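Local coordinates for protein putative transcriptional regulator, LysR family (Vibrio parahaemolyticus, PDB 3OXN) that probably acts as a DNA-binding LysR-type transcription regulator, of which this chain is the effector-binding domain, without the helix-turn-helix part, at residues Q19-T25 against S49-L55; D70-P76 against F192-W198; D62-Y66 against I197-R201; Y28-T32 against P167-L173. One frame throughout, in Å; residues are numbered along the deposited sequence.

Contact 1: Q19-T25 against S49-L55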
# COMPACT_ATOMS: atom_id res chain seq x y z
N GLN A 19 8.83 -23.42 -3.59
CA GLN A 19 8.09 -23.12 -2.38
C GLN A 19 7.69 -21.66 -2.36
O GLN A 19 8.38 -20.81 -2.89
CB GLN A 19 8.99 -23.42 -1.20
CG GLN A 19 8.58 -22.76 0.10
CD GLN A 19 9.46 -23.21 1.23
OE1 GLN A 19 10.21 -24.20 1.10
NE2 GLN A 19 9.39 -22.51 2.36
N THR A 20 6.56 -21.37 -1.75
CA THR A 20 6.15 -19.97 -1.63
C THR A 20 6.50 -19.35 -0.26
O THR A 20 6.47 -20.00 0.78
CB THR A 20 4.66 -19.76 -1.99
OG1 THR A 20 4.10 -18.79 -1.10
CG2 THR A 20 3.89 -21.06 -1.88
N PHE A 21 6.86 -18.07 -0.28
CA PHE A 21 7.27 -17.40 0.93
C PHE A 21 6.25 -16.33 1.23
O PHE A 21 5.83 -15.59 0.34
CB PHE A 21 8.67 -16.80 0.76
CG PHE A 21 9.72 -17.81 0.37
CD1 PHE A 21 9.86 -18.21 -0.95
CD2 PHE A 21 10.55 -18.37 1.32
CE1 PHE A 21 10.80 -19.14 -1.31
CE2 PHE A 21 11.49 -19.30 0.96
CZ PHE A 21 11.61 -19.69 -0.37
N THR A 22 5.83 -16.28 2.49
CA THR A 22 4.98 -15.22 2.98
C THR A 22 5.87 -14.18 3.65
O THR A 22 6.58 -14.48 4.60
CB THR A 22 3.99 -15.75 4.01
OG1 THR A 22 3.27 -16.84 3.44
CG2 THR A 22 3.02 -14.65 4.45
N ILE A 23 5.81 -12.96 3.14
CA ILE A 23 6.50 -11.84 3.76
C ILE A 23 5.49 -10.83 4.23
O ILE A 23 4.80 -10.24 3.41
CB ILE A 23 7.39 -11.13 2.74
CG1 ILE A 23 8.33 -12.13 2.07
CG2 ILE A 23 8.16 -10.00 3.42
CD1 ILE A 23 9.32 -12.73 3.03
N ALA A 24 5.39 -10.63 5.53
CA ALA A 24 4.55 -9.55 6.06
C ALA A 24 5.34 -8.26 6.01
O ALA A 24 6.42 -8.17 6.61
CB ALA A 24 4.11 -9.86 7.49
N THR A 25 4.85 -7.26 5.29
CA THR A 25 5.67 -6.05 5.17
C THR A 25 4.95 -4.70 5.23
O THR A 25 3.74 -4.60 5.03
CB THR A 25 6.63 -6.15 3.95
OG1 THR A 25 7.03 -4.84 3.55
CG2 THR A 25 5.96 -6.85 2.78
N SER A 49 7.84 -18.59 -5.42
CA SER A 49 6.55 -17.89 -5.40
C SER A 49 6.42 -16.98 -4.17
O SER A 49 6.79 -17.37 -3.06
CB SER A 49 5.43 -18.92 -5.43
OG SER A 49 4.15 -18.32 -5.42
N PHE A 50 5.88 -15.77 -4.34
CA PHE A 50 5.82 -14.80 -3.25
C PHE A 50 4.43 -14.36 -2.79
O PHE A 50 3.52 -14.14 -3.59
CB PHE A 50 6.63 -13.56 -3.59
CG PHE A 50 8.05 -13.65 -3.18
CD1 PHE A 50 8.42 -13.41 -1.87
CD2 PHE A 50 9.02 -13.99 -4.09
CE1 PHE A 50 9.72 -13.49 -1.48
CE2 PHE A 50 10.33 -14.09 -3.70
CZ PHE A 50 10.68 -13.83 -2.39
N ASN A 51 4.29 -14.22 -1.48
CA ASN A 51 3.06 -13.71 -0.91
C ASN A 51 3.28 -12.56 0.06
O ASN A 51 3.62 -12.77 1.23
CB ASN A 51 2.27 -14.82 -0.23
CG ASN A 51 0.81 -14.47 -0.07
OD1 ASN A 51 0.28 -13.69 -0.85
ND2 ASN A 51 0.16 -15.04 0.94
N PHE A 52 3.11 -11.33 -0.41
CA PHE A 52 3.30 -10.17 0.45
C PHE A 52 1.97 -9.67 1.00
O PHE A 52 1.01 -9.50 0.26
CB PHE A 52 3.96 -9.05 -0.33
CG PHE A 52 5.35 -9.37 -0.77
CD1 PHE A 52 6.41 -9.27 0.12
CD2 PHE A 52 5.60 -9.77 -2.08
CE1 PHE A 52 7.70 -9.55 -0.29
CE2 PHE A 52 6.87 -10.06 -2.51
CZ PHE A 52 7.93 -9.95 -1.62
N LEU A 53 1.92 -9.45 2.30
CA LEU A 53 0.71 -8.91 2.89
C LEU A 53 1.05 -7.82 3.87
O LEU A 53 2.16 -7.77 4.37
CB LEU A 53 -0.14 -10.01 3.54
CG LEU A 53 0.64 -11.11 4.24
CD1 LEU A 53 1.07 -10.64 5.62
CD2 LEU A 53 -0.20 -12.36 4.31
N PRO A 54 0.09 -6.94 4.13
CA PRO A 54 0.27 -5.86 5.10
C PRO A 54 0.64 -6.35 6.51
O PRO A 54 -0.09 -7.13 7.13
CB PRO A 54 -1.09 -5.18 5.12
CG PRO A 54 -1.62 -5.41 3.74
CD PRO A 54 -1.17 -6.80 3.39
N LEU A 55 1.79 -5.89 6.99
CA LEU A 55 2.14 -6.01 8.39
C LEU A 55 1.07 -5.30 9.22
O LEU A 55 0.68 -4.18 8.90
CB LEU A 55 3.47 -5.33 8.67
CG LEU A 55 4.20 -5.91 9.88
CD1 LEU A 55 5.24 -6.92 9.40
CD2 LEU A 55 4.84 -4.83 10.76
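Phe-52 overlaps Ile-23, CD1 of its ring standing 3.4 Å from Ile-23 CB, and reaches on to Thr-25, whose CG2 lies 3.6 Å from the same CD1 of Phe-52. On the same face the rings of Phe-21 and Phe-50 sit obliquely, centroids 5.9 Å apart and planes at 34°, while Phe-50 CE1 also meets Ile-23 CG1 at 4.0 Å. This apolar face is covered by helix 28-44, which touches both Phe-50 and Phe-52, and by helix 206-227, whose Leu-211 packs on Phe-21 and Ile-23. The strands are the two ends of a right-handed beta-alpha-beta unit running 20-25, 28-44, 49-54, the opening unit of the periplasmic-binding-protein-like fold. They run parallel at 19°, in the usual parallel ladder: Phe-21, Ile-23 and Thr-25 each donate N and accept through O, as in Phe-21 N to Ser-49 O (2.9 Å), Asn-51 N to Phe-21 O (2.7 Å) and Thr-25 N to Leu-53 O (2.9 Å). On the other face of the sheet Thr-20, Thr-22 and Ala-24 lie beside Ser-49, Asn-51 and Leu-53, with Ala-24 CB 3.7 Å from Leu-53 CD1. Phe-50 and Asn-51 also pair with a parallel strand of the second subunit, so the sheet continues across the dimer interface.

Contact 2: D70-P76 against F192-W198; sequences DLAICRP and FDYSMIW
Two antiparallel hydrogen-bonded pairs fix the register. In the first, Ala-72 N donates to Ile-197 O (2.6 Å) and Ile-197 N to Ala-72 O (2.5 Å); in the second, Cys-74 N donates to Ser-195 O (3.1 Å) and Ser-195 N to Cys-74 O (2.9 Å). Between them Ile-73 and Met-196 (selenomethionine) form a non-hydrogen-bonded pair with CA atoms 4.5 Å apart. Both strands are extended; the axes of 71-74 and 194-198 run at 158° between their N-to-C directions and approach to 4.4 Å. Ala-72, Cys-74, Ser-195 and Ile-197 share one face; Ile-73 and Met-196 lie on the other. Leu-71 (chi1 t) puts CD1 3.5 Å from Met-196 CB and 3.6 Å from Trp-198 CE3. With chi1 at -112°, between the wells, the Tyr-194 ring covers Cys-74 CA with one face, a CH-pi contact of 4.0 Å to the centroid. Beyond the strands, Arg-75 (chi1 t) brings CD to 3.6 Å from Phe-192 CD1. An antiparallel strand returning late in the chain beside the third parallel strand is characteristic of type II periplasmic-binding-protein lobes, with strand order 2-1-3-5-4.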
# COMPACT_ATOMS: atom_id res chain seq x y z
N ASP A 70 6.34 -15.98 6.92
CA ASP A 70 7.67 -16.57 6.98
C ASP A 70 8.69 -15.60 7.55
O ASP A 70 9.51 -15.97 8.38
CB ASP A 70 8.11 -17.08 5.60
CG ASP A 70 7.55 -18.46 5.29
OD1 ASP A 70 7.34 -19.25 6.24
OD2 ASP A 70 7.34 -18.77 4.09
N LEU A 71 8.59 -14.34 7.11
CA LEU A 71 9.51 -13.28 7.50
C LEU A 71 8.72 -11.97 7.58
O LEU A 71 7.76 -11.76 6.83
CB LEU A 71 10.60 -13.15 6.43
CG LEU A 71 11.68 -12.08 6.55
CD1 LEU A 71 12.59 -12.34 7.74
CD2 LEU A 71 12.49 -12.05 5.27
N ALA A 72 9.12 -11.09 8.48
CA ALA A 72 8.52 -9.76 8.54
C ALA A 72 9.60 -8.72 8.27
O ALA A 72 10.68 -8.80 8.85
CB ALA A 72 7.87 -9.54 9.89
N ILE A 73 9.32 -7.76 7.40
CA ILE A 73 10.23 -6.61 7.25
C ILE A 73 9.58 -5.29 7.71
O ILE A 73 8.63 -4.81 7.09
CB ILE A 73 10.74 -6.46 5.81
CG1 ILE A 73 11.37 -7.77 5.32
CG2 ILE A 73 11.72 -5.28 5.74
CD1 ILE A 73 11.67 -7.82 3.81
N CYS A 74 10.10 -4.72 8.79
CA CYS A 74 9.55 -3.49 9.33
C CYS A 74 10.46 -2.88 10.38
O CYS A 74 11.59 -3.31 10.56
CB CYS A 74 8.23 -3.79 10.01
SG CYS A 74 8.40 -4.73 11.56
N ARG A 75 9.95 -1.88 11.07
CA ARG A 75 10.55 -1.37 12.30
C ARG A 75 9.70 -1.81 13.50
O ARG A 75 8.71 -1.16 13.83
CB ARG A 75 10.61 0.14 12.26
CG ARG A 75 11.55 0.72 13.27
CD ARG A 75 11.33 2.20 13.47
NE ARG A 75 10.77 2.48 14.80
CZ ARG A 75 11.52 2.71 15.87
NH1 ARG A 75 12.85 2.72 15.77
NH2 ARG A 75 10.94 2.95 17.04
N PRO A 76 10.05 -2.93 14.14
CA PRO A 76 9.31 -3.37 15.33
C PRO A 76 9.20 -2.26 16.37
O PRO A 76 10.22 -1.75 16.82
CB PRO A 76 10.19 -4.48 15.90
CG PRO A 76 10.96 -4.98 14.74
CD PRO A 76 11.20 -3.80 13.84
N PHE A 192 16.08 5.96 12.03
CA PHE A 192 15.69 4.73 12.71
C PHE A 192 16.20 3.60 11.86
O PHE A 192 16.69 3.84 10.76
CB PHE A 192 14.16 4.64 12.87
CG PHE A 192 13.37 4.83 11.59
CD1 PHE A 192 13.04 3.76 10.77
CD2 PHE A 192 12.87 6.08 11.24
CE1 PHE A 192 12.27 3.93 9.60
CE2 PHE A 192 12.10 6.26 10.07
CZ PHE A 192 11.80 5.18 9.26
N ASP A 193 16.11 2.37 12.35
CA ASP A 193 16.48 1.28 11.45
C ASP A 193 15.41 0.23 11.23
O ASP A 193 14.63 -0.10 12.14
CB ASP A 193 17.86 0.67 11.76
CG ASP A 193 18.22 0.72 13.23
OD1 ASP A 193 19.42 0.93 13.53
OD2 ASP A 193 17.30 0.55 14.08
N TYR A 194 15.37 -0.25 9.99
CA TYR A 194 14.48 -1.33 9.57
C TYR A 194 15.18 -2.65 9.81
O TYR A 194 16.39 -2.69 10.02
CB TYR A 194 14.14 -1.20 8.09
CG TYR A 194 12.72 -0.85 7.79
CD1 TYR A 194 12.11 0.24 8.39
CD2 TYR A 194 11.97 -1.60 6.88
CE1 TYR A 194 10.79 0.58 8.11
CE2 TYR A 194 10.65 -1.27 6.58
CZ TYR A 194 10.06 -0.17 7.20
OH TYR A 194 8.75 0.17 6.91
N SER A 195 14.39 -3.72 9.78
CA SER A 195 14.87 -5.07 10.10
C SER A 195 14.03 -6.19 9.49
O SER A 195 12.95 -5.97 8.96
CB SER A 195 14.99 -5.26 11.62
OG SER A 195 14.28 -4.27 12.33
N MSE A 196 14.57 -7.40 9.53
CA MSE A 196 13.82 -8.60 9.21
C MSE A 196 13.42 -9.19 10.53
O MSE A 196 14.17 -9.10 11.50
CB MSE A 196 14.68 -9.59 8.48
CG MSE A 196 15.01 -9.22 7.06
SE MSE A 196 16.17 -10.60 6.28
CE MSE A 196 17.64 -10.56 7.57
N ILE A 197 12.24 -9.79 10.58
CA ILE A 197 11.81 -10.48 11.78
C ILE A 197 11.27 -11.84 11.40
O ILE A 197 10.54 -11.96 10.43
CB ILE A 197 10.73 -9.69 12.55
CG1 ILE A 197 11.02 -8.18 12.48
CG2 ILE A 197 10.61 -10.18 13.99
CD1 ILE A 197 12.09 -7.71 13.43
N TRP A 198 11.62 -12.87 12.17
CA TRP A 198 11.09 -14.19 11.91
C TRP A 198 10.98 -15.06 13.16
O TRP A 198 11.61 -14.79 14.18
CB TRP A 198 11.90 -14.91 10.82
CG TRP A 198 13.31 -15.20 11.21
CD1 TRP A 198 13.79 -16.35 11.73
CD2 TRP A 198 14.43 -14.31 11.11
NE1 TRP A 198 15.13 -16.25 11.97
CE2 TRP A 198 15.55 -14.99 11.59
CE3 TRP A 198 14.60 -12.99 10.65
CZ2 TRP A 198 16.82 -14.42 11.64
CZ3 TRP A 198 15.86 -12.42 10.70
CH2 TRP A 198 16.95 -13.13 11.19

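Contact 3: D62-Y66 against I197-R201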
# COMPACT_ATOMS: atom_id res chain seq x y z
N ASP A 62 2.14 -12.16 16.23
CA ASP A 62 1.02 -13.02 15.95
C ASP A 62 1.04 -13.40 14.48
O ASP A 62 0.65 -14.51 14.10
CB ASP A 62 -0.30 -12.34 16.30
CG ASP A 62 -0.65 -12.49 17.76
OD1 ASP A 62 0.16 -13.11 18.50
OD2 ASP A 62 -1.72 -11.99 18.17
N GLN A 63 1.49 -12.46 13.67
CA GLN A 63 1.51 -12.66 12.24
C GLN A 63 2.55 -13.72 11.82
O GLN A 63 2.25 -14.61 11.03
CB GLN A 63 1.71 -11.32 11.52
CG GLN A 63 0.75 -11.13 10.35
CD GLN A 63 0.65 -9.70 9.88
OE1 GLN A 63 1.02 -8.77 10.61
NE2 GLN A 63 0.12 -9.51 8.66
N LEU A 64 3.76 -13.64 12.38
CA LEU A 64 4.77 -14.65 12.10
C LEU A 64 4.45 -15.97 12.80
O LEU A 64 4.72 -17.05 12.26
CB LEU A 64 6.16 -14.17 12.53
CG LEU A 64 6.75 -12.94 11.85
CD1 LEU A 64 7.94 -12.51 12.67
CD2 LEU A 64 7.13 -13.20 10.40
N THR A 65 3.87 -15.88 13.99
CA THR A 65 3.56 -17.08 14.77
C THR A 65 2.29 -17.83 14.34
O THR A 65 2.31 -19.05 14.18
CB THR A 65 3.45 -16.75 16.26
OG1 THR A 65 4.65 -16.09 16.68
CG2 THR A 65 3.27 -18.01 17.07
N TYR A 66 1.19 -17.13 14.14
CA TYR A 66 -0.06 -17.83 13.90
C TYR A 66 -0.59 -17.76 12.47
O TYR A 66 -1.25 -18.68 12.02
CB TYR A 66 -1.13 -17.37 14.89
CG TYR A 66 -0.77 -17.64 16.32
CD1 TYR A 66 -0.83 -18.92 16.84
CD2 TYR A 66 -0.34 -16.62 17.15
CE1 TYR A 66 -0.49 -19.18 18.16
CE2 TYR A 66 0.01 -16.86 18.46
CZ TYR A 66 -0.07 -18.14 18.96
OH TYR A 66 0.26 -18.39 20.26
N ILE A 197 12.24 -9.79 10.58
CA ILE A 197 11.81 -10.48 11.78
C ILE A 197 11.27 -11.84 11.40
O ILE A 197 10.54 -11.96 10.43
CB ILE A 197 10.73 -9.69 12.55
CG1 ILE A 197 11.02 -8.18 12.48
CG2 ILE A 197 10.61 -10.18 13.99
CD1 ILE A 197 12.09 -7.71 13.43
N TRP A 198 11.62 -12.87 12.17
CA TRP A 198 11.09 -14.19 11.91
C TRP A 198 10.98 -15.06 13.16
O TRP A 198 11.61 -14.79 14.18
CB TRP A 198 11.90 -14.91 10.82
CG TRP A 198 13.31 -15.20 11.21
CD1 TRP A 198 13.79 -16.35 11.73
CD2 TRP A 198 14.43 -14.31 11.11
NE1 TRP A 198 15.13 -16.25 11.97
CE2 TRP A 198 15.55 -14.99 11.59
CE3 TRP A 198 14.60 -12.99 10.65
CZ2 TRP A 198 16.82 -14.42 11.64
CZ3 TRP A 198 15.86 -12.42 10.70
CH2 TRP A 198 16.95 -13.13 11.19
N HIS A 199 10.18 -16.11 13.05
CA HIS A 199 10.00 -17.08 14.12
C HIS A 199 11.22 -18.01 14.23
O HIS A 199 11.82 -18.38 13.22
CB HIS A 199 8.73 -17.90 13.84
CG HIS A 199 8.13 -18.56 15.06
ND1 HIS A 199 8.58 -19.77 15.54
CD2 HIS A 199 7.10 -18.19 15.85
CE1 HIS A 199 7.85 -20.11 16.59
NE2 HIS A 199 6.94 -19.17 16.80
N ALA A 200 11.58 -18.39 15.45
CA ALA A 200 12.61 -19.40 15.66
C ALA A 200 12.35 -20.58 14.72
O ALA A 200 13.28 -21.17 14.17
CB ALA A 200 12.60 -19.86 17.10
N ARG A 201 11.08 -20.90 14.54
CA ARG A 201 10.65 -21.98 13.65
C ARG A 201 11.18 -21.87 12.21
O ARG A 201 11.18 -22.86 11.47
CB ARG A 201 9.11 -22.07 13.64
CG ARG A 201 8.51 -22.23 12.25
CD ARG A 201 7.27 -21.33 12.09
NE ARG A 201 6.27 -21.65 13.11
CZ ARG A 201 5.12 -21.02 13.27
NH1 ARG A 201 4.80 -20.00 12.47
NH2 ARG A 201 4.28 -21.41 14.24
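Arg-201 stretches back from the short 3-10 segment that follows the strand and meets the C-terminal end of helix 60-65. With chi1 at 135° and chi2 at -137°, both between the usual wells, its guanidinium reaches the carbonyl of Thr-65, whose O accepts from NH1 (3.2 Å) and NH2 (3.1 Å) of Arg-201 in a forked arrangement. Arg-201 NH1 also stands 3.0 Å from Leu-64 O, but the angle there is too poor for a hydrogen bond. Leu-64, in the m,t rotamer, points toward the strand and inserts CD1 against its backbone, 3.5 Å from Ile-197 O and 3.6 Å from Trp-198 CA, with Ile-197 CG2 3.8 Å away. The helix thereby packs on the mixed sheet of the first lobe of the periplasmic-binding-protein-like fold, where Leu-64 also touches Ala-72 and Leu-83. His-199 adopts chi1 t, which brings ring atom CD2 to 3.3 Å from Thr-65 OG1, with the hydroxyl at the ring edge. That hydroxyl is itself hydrogen-bonded to Ser-61 O, one turn back in the helix, consistent with its m rotamer. On the other side of the imidazole, His-199 ND1 accepts from Arg-201 N at 2.9 Å and so pins the turn from which the arginine departs. Trp-198 points away from the helix, its indole in a cation-pi contact with Arg-212 of helix 206-227.

Contact 4: Y28-T32 against P167-L173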
# COMPACT_ATOMS: atom_id res chain seq x y z
N TYR A 28 6.45 1.30 2.93
CA TYR A 28 7.78 1.72 2.53
C TYR A 28 8.49 0.48 1.99
O TYR A 28 8.89 0.45 0.84
CB TYR A 28 8.53 2.32 3.72
CG TYR A 28 10.03 2.44 3.55
CD1 TYR A 28 10.59 3.43 2.75
CD2 TYR A 28 10.89 1.55 4.19
CE1 TYR A 28 11.98 3.54 2.59
CE2 TYR A 28 12.27 1.64 4.03
CZ TYR A 28 12.82 2.64 3.23
OH TYR A 28 14.19 2.73 3.09
N ALA A 29 8.60 -0.54 2.83
CA ALA A 29 9.34 -1.75 2.47
C ALA A 29 8.88 -2.30 1.14
O ALA A 29 9.65 -2.93 0.42
CB ALA A 29 9.17 -2.82 3.55
N MSE A 30 7.63 -2.01 0.81
CA MSE A 30 6.92 -2.66 -0.28
C MSE A 30 7.08 -1.89 -1.56
O MSE A 30 6.73 -2.37 -2.64
CB MSE A 30 5.44 -2.77 0.08
CG MSE A 30 4.76 -3.91 -0.61
SE MSE A 30 5.75 -5.57 -0.28
CE MSE A 30 5.51 -6.37 -2.06
N GLN A 31 7.62 -0.68 -1.44
CA GLN A 31 7.79 0.21 -2.57
C GLN A 31 9.26 0.50 -2.88
O GLN A 31 9.60 0.90 -4.00
CB GLN A 31 7.06 1.53 -2.30
CG GLN A 31 5.58 1.51 -2.63
CD GLN A 31 4.81 2.66 -1.99
OE1 GLN A 31 3.67 2.93 -2.35
NE2 GLN A 31 5.45 3.33 -1.03
N THR A 32 10.13 0.30 -1.90
CA THR A 32 11.50 0.77 -2.03
C THR A 32 12.48 -0.36 -1.86
O THR A 32 13.56 -0.34 -2.47
CB THR A 32 11.83 1.85 -0.97
OG1 THR A 32 11.92 1.24 0.31
CG2 THR A 32 10.77 2.94 -0.93
N PRO A 167 9.58 8.32 4.29
CA PRO A 167 10.90 7.69 4.43
C PRO A 167 11.80 8.12 3.27
O PRO A 167 11.34 8.10 2.12
CB PRO A 167 10.58 6.19 4.34
CG PRO A 167 9.18 6.07 4.71
CD PRO A 167 8.50 7.32 4.24
N ALA A 168 13.05 8.49 3.56
CA ALA A 168 13.97 9.06 2.58
C ALA A 168 13.96 8.41 1.19
O ALA A 168 13.78 9.10 0.18
CB ALA A 168 15.37 9.04 3.13
N ASP A 169 14.16 7.09 1.14
CA ASP A 169 14.39 6.36 -0.11
C ASP A 169 13.20 6.47 -1.03
O ASP A 169 13.34 6.43 -2.25
CB ASP A 169 14.68 4.87 0.15
CG ASP A 169 15.50 4.63 1.41
OD1 ASP A 169 16.42 3.79 1.35
OD2 ASP A 169 15.22 5.26 2.47
N LEU A 170 12.02 6.59 -0.42
CA LEU A 170 10.78 6.68 -1.16
C LEU A 170 10.65 8.05 -1.81
O LEU A 170 10.28 8.16 -2.97
CB LEU A 170 9.58 6.43 -0.26
CG LEU A 170 8.28 6.51 -1.05
CD1 LEU A 170 8.37 5.61 -2.27
CD2 LEU A 170 7.10 6.13 -0.20
N ALA A 171 10.95 9.09 -1.03
CA ALA A 171 11.06 10.44 -1.55
C ALA A 171 11.84 10.45 -2.88
O ALA A 171 11.31 10.87 -3.91
CB ALA A 171 11.75 11.33 -0.54
N TYR A 172 13.08 9.96 -2.87
CA TYR A 172 13.91 9.96 -4.07
C TYR A 172 13.28 9.18 -5.22
O TYR A 172 13.40 9.54 -6.39
CB TYR A 172 15.29 9.39 -3.77
CG TYR A 172 16.15 10.25 -2.85
CD1 TYR A 172 16.39 11.58 -3.14
CD2 TYR A 172 16.73 9.71 -1.71
CE1 TYR A 172 17.17 12.36 -2.30
CE2 TYR A 172 17.51 10.48 -0.87
CZ TYR A 172 17.73 11.80 -1.17
OH TYR A 172 18.52 12.58 -0.33
N LEU A 173 12.62 8.09 -4.87
CA LEU A 173 12.02 7.20 -5.85
C LEU A 173 10.89 7.87 -6.64
O LEU A 173 10.90 7.86 -7.88
CB LEU A 173 11.54 5.92 -5.17
CG LEU A 173 11.61 4.69 -6.05
CD1 LEU A 173 11.73 3.44 -5.20
CD2 LEU A 173 10.37 4.63 -6.92
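The unusual feature is the loosely wound start of helix 28-44. Tyr-28 O accepts from Gln-31 N at 2.8 Å, weakly from Thr-32 N at 3.0 Å, and from the hydroxyl Thr-32 OG1 at 3.2 Å, while a wider pi-type turn spans residues 29-32. This turn meets the first turns of helix 168-177, which has Pro-167 at its N-cap position, where the two lobes of the periplasmic-binding-protein-like domain face each other; in LysR relatives effectors bind in the cleft between such lobes. The helix segments cross at 41° with axes 9.6 Å apart, so the contact rests on a few side chains. Tyr-28, with chi1 t, swings its ring across to the other helix, and its OH comes within 2.8 Å of Asp-169 OD2. The ring of Tyr-28 also meets that of Tyr-194 edge-to-face. Further along, Gln-31 places NE2 3.4 Å from Leu-170 CD2, and its carbonyl O is 3.5 Å from Leu-173 CD1. Thr-32 fills the middle of the contact: its chi1 p rotamer, which lets OG1 bond back to Tyr-28 O, sets CG2 3.7 Å from Leu-170 CB.

From the N terminus, contact 1 closes first, around a 23-residue connection that holds the whole of helix 28-44. Contact 4 opens within that connection and closes only at 167-173, so it crosses contact 1 and also contacts 2 and 3, which open at 70-76 and 62-66 before it closes. Contacts 2 and 3 end together on the late strand 194-199, sharing Ile-197 and Trp-198. Contacts 1 and 2 are neighbours in one sheet, joined by Thr-22 O to Asp-70 N (2.8 Å), and contact 3 adds helix 60-65 to it. Contact 4 joins helix 28-44 of the first lobe to helix 168-177 of the second; Tyr-28 packs on Tyr-194 of contact 2.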